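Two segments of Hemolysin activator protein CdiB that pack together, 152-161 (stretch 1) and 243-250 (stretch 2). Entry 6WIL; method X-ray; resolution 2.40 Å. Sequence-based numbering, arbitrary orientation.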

# COMPACT_ATOMS: atom_id res chain seq x y z
N ILE A 152 -1.96 -25.43 8.71
CA ILE A 152 -2.72 -24.61 7.78
C ILE A 152 -3.84 -25.47 7.20
O ILE A 152 -3.59 -26.57 6.69
CB ILE A 152 -1.82 -24.01 6.67
CG1 ILE A 152 -2.65 -23.18 5.70
CG2 ILE A 152 -1.04 -25.09 5.94
CD1 ILE A 152 -1.83 -22.19 4.90
N SER A 153 -5.07 -24.98 7.30
CA SER A 153 -6.20 -25.73 6.77
C SER A 153 -6.15 -25.75 5.25
O SER A 153 -5.53 -24.90 4.60
CB SER A 153 -7.51 -25.12 7.24
OG SER A 153 -7.95 -24.10 6.35
N SER A 154 -6.82 -26.76 4.67
CA SER A 154 -6.87 -26.85 3.22
C SER A 154 -7.59 -25.65 2.61
O SER A 154 -7.24 -25.22 1.51
CB SER A 154 -7.56 -28.15 2.81
OG SER A 154 -6.84 -29.27 3.30
N LEU A 155 -8.57 -25.10 3.31
CA LEU A 155 -9.25 -23.90 2.83
C LEU A 155 -8.29 -22.72 2.78
O LEU A 155 -8.31 -21.93 1.82
CB LEU A 155 -10.46 -23.59 3.71
CG LEU A 155 -11.27 -22.34 3.38
CD1 LEU A 155 -11.81 -22.40 1.96
CD2 LEU A 155 -12.41 -22.16 4.38
N GLN A 156 -7.44 -22.58 3.80
CA GLN A 156 -6.46 -21.49 3.82
C GLN A 156 -5.56 -21.54 2.60
O GLN A 156 -5.28 -20.50 1.98
CB GLN A 156 -5.63 -21.57 5.10
CG GLN A 156 -6.01 -20.57 6.17
CD GLN A 156 -5.19 -20.76 7.43
OE1 GLN A 156 -4.33 -19.93 7.75
NE2 GLN A 156 -5.44 -21.85 8.14
N LEU A 157 -5.07 -22.73 2.23
CA LEU A 157 -4.23 -22.84 1.05
C LEU A 157 -5.00 -22.47 -0.21
O LEU A 157 -4.47 -21.76 -1.08
CB LEU A 157 -3.67 -24.26 0.92
CG LEU A 157 -2.57 -24.68 1.89
CD1 LEU A 157 -2.26 -26.15 1.70
CD2 LEU A 157 -1.33 -23.83 1.69
N LYS A 158 -6.24 -22.94 -0.33
CA LYS A 158 -7.02 -22.67 -1.53
C LYS A 158 -7.29 -21.17 -1.71
O LYS A 158 -7.23 -20.66 -2.83
CB LYS A 158 -8.33 -23.45 -1.50
CG LYS A 158 -9.37 -22.92 -2.48
CD LYS A 158 -10.42 -23.95 -2.83
CE LYS A 158 -11.41 -23.38 -3.85
NZ LYS A 158 -12.42 -24.38 -4.29
N THR A 159 -7.59 -20.46 -0.61
CA THR A 159 -7.92 -19.05 -0.73
C THR A 159 -6.67 -18.16 -0.75
O THR A 159 -6.66 -17.14 -1.44
CB THR A 159 -8.84 -18.61 0.41
OG1 THR A 159 -8.18 -18.80 1.68
CG2 THR A 159 -10.13 -19.42 0.39
N GLY A 160 -5.62 -18.54 -0.02
CA GLY A 160 -4.41 -17.75 -0.01
C GLY A 160 -3.53 -17.92 -1.24
O GLY A 160 -2.84 -16.98 -1.64
N LEU A 161 -3.54 -19.11 -1.85
CA LEU A 161 -2.70 -19.38 -3.01
C LEU A 161 -3.54 -19.38 -4.27
O LEU A 161 -4.49 -20.18 -4.36
CB LEU A 161 -1.98 -20.71 -2.86
CG LEU A 161 -1.19 -20.94 -1.58
CD1 LEU A 161 -0.55 -22.32 -1.63
CD2 LEU A 161 -0.14 -19.86 -1.42
N ASN A 243 -4.81 -11.93 14.82
CA ASN A 243 -4.16 -12.51 13.64
C ASN A 243 -4.79 -13.86 13.32
O ASN A 243 -4.78 -14.77 14.15
CB ASN A 243 -2.66 -12.66 13.89
CG ASN A 243 -1.91 -13.04 12.64
OD1 ASN A 243 -1.64 -14.22 12.41
ND2 ASN A 243 -1.56 -12.05 11.84
N ASN A 244 -5.34 -13.98 12.11
CA ASN A 244 -5.93 -15.21 11.58
C ASN A 244 -7.06 -15.74 12.45
O ASN A 244 -7.10 -16.94 12.73
CB ASN A 244 -4.84 -16.28 11.43
CG ASN A 244 -5.15 -17.30 10.35
OD1 ASN A 244 -5.82 -16.99 9.36
ND2 ASN A 244 -4.66 -18.52 10.53
N PRO A 245 -8.02 -14.90 12.87
CA PRO A 245 -9.03 -15.39 13.83
C PRO A 245 -9.95 -16.46 13.25
O PRO A 245 -10.22 -17.46 13.93
CB PRO A 245 -9.81 -14.12 14.20
CG PRO A 245 -9.69 -13.26 13.00
CD PRO A 245 -8.31 -13.52 12.44
N PHE A 246 -10.43 -16.29 12.02
CA PHE A 246 -11.29 -17.28 11.38
C PHE A 246 -10.51 -18.24 10.48
O PHE A 246 -11.12 -18.91 9.64
CB PHE A 246 -12.40 -16.59 10.59
CG PHE A 246 -13.42 -15.90 11.45
CD1 PHE A 246 -14.40 -16.63 12.10
CD2 PHE A 246 -13.39 -14.53 11.62
CE1 PHE A 246 -15.34 -16.01 12.90
CE2 PHE A 246 -14.32 -13.90 12.42
CZ PHE A 246 -15.30 -14.64 13.06
N HIS A 247 -9.19 -18.30 10.64
CA HIS A 247 -8.33 -19.20 9.86
C HIS A 247 -8.57 -19.05 8.37
O HIS A 247 -8.81 -20.02 7.64
CB HIS A 247 -8.51 -20.65 10.31
CG HIS A 247 -7.92 -20.95 11.65
ND1 HIS A 247 -8.48 -20.48 12.82
CD2 HIS A 247 -6.81 -21.64 12.00
CE1 HIS A 247 -7.74 -20.88 13.84
NE2 HIS A 247 -6.72 -21.58 13.37
N LEU A 248 -8.51 -17.80 7.91
CA LEU A 248 -8.70 -17.47 6.50
C LEU A 248 -7.59 -16.54 6.02
O LEU A 248 -7.78 -15.78 5.07
CB LEU A 248 -10.07 -16.83 6.27
CG LEU A 248 -11.30 -17.72 6.45
CD1 LEU A 248 -12.57 -16.90 6.39
CD2 LEU A 248 -11.31 -18.82 5.40
N ASN A 249 -6.42 -16.60 6.67
CA ASN A 249 -5.35 -15.63 6.45
C ASN A 249 -5.87 -14.21 6.68
O ASN A 249 -5.39 -13.25 6.07
CB ASN A 249 -4.74 -15.77 5.05
CG ASN A 249 -4.48 -17.22 4.68
OD1 ASN A 249 -3.61 -17.87 5.25
ND2 ASN A 249 -5.23 -17.73 3.71
N ASP A 250 -6.85 -14.07 7.56
CA ASP A 250 -7.53 -12.82 7.81
C ASP A 250 -6.88 -12.06 8.96
O ASP A 250 -6.15 -12.63 9.77
CB ASP A 250 -9.01 -13.06 8.11
CG ASP A 250 -9.23 -14.20 9.09
OD1 ASP A 250 -8.42 -15.15 9.08
OD2 ASP A 250 -10.22 -14.15 9.86
O HOH W 1 -10.36 -22.73 7.75

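A looped segment, N243 to D250, packs against the short helix 154-160, and the two stretches bury 329 Å² between them, both sides summed. Along stretch 2, N243 is out of reach of the helix, and the contact begins at N244. Its CA-to-CB bond points toward stretch 1, and N244 ND2 lies 3.1 Å from the modelled OE1 of Q156; the Q156 amide is probably turned over in the model, so the nature of this approach is left open. N244 also opens a type I beta turn that ends at H247, closed by a bond from H247 N to N244 O of 3.3 Å. The next two residues, P245 and F246, are the middle of this turn and lie out of reach of the helix. Their part is internal: F246 N donates to D250 OD2 at 3.0 Å, which ties the turn to the end of the stretch.

H247 brings the backbone back to the helix. H247 O sits 3.2 Å from Q156 CG, a close packing contact with the aliphatic part of that side chain, while the H247 imidazole meets the end of Q156 with its edge. The same carbonyl reaches the start of the helix through water 1, which donates to H247 O at 3.1 Å and is hydrogen-bonded to S153 OG, also at 3.1 Å. The direct separation of S153 OG from H247 O is 4.4 Å, so the water spans a gap too wide for a direct bond. S153 is the N-cap residue, and S153 OG accepts from Q156 N at 3.0 Å; one hydroxyl thus serves both the cap and the water bridge.

The closest CA-CA pair across the contact is L248 CA to Q156 CA, 5.3 Å apart. The CA-to-CB bond of L248 points away from stretch 1, yet the end of the side chain returns to it: L248 CD2 meets L155 CD2 at 3.7 Å, the apolar side-chain contact of this interface. The backbone N of L248 donates to D250 OD1 at 2.9 Å, so the D250 carboxylate holds two amides of the loop.

N249 makes a direct hydrogen bond to the helix backbone. N249 ND2 donates to Q156 O at 3.3 Å with an N-H...acceptor angle of 155°. Q156 O already accepts the helical bond from G160 N at 2.8 Å, so the side chain adds a second donor to it. The amide fits beside the last turn of the helix, with N249 ND2 3.7 Å from T159 OG1 and 3.8 Å from G160 CA. An ideal CB on G160 would stand 3.0 Å from N249 ND2, a clash; the bare glycine leaves room for the amide. T159 OG1 itself donates to L155 O at 3.1 Å. Behind this contact, N249 N gives a weak bond to N244 OD1 at 2.8 Å.

D250 does not touch the helix, but D250 O accepts from N244 N at 2.8 Å, joining the two ends of the loop.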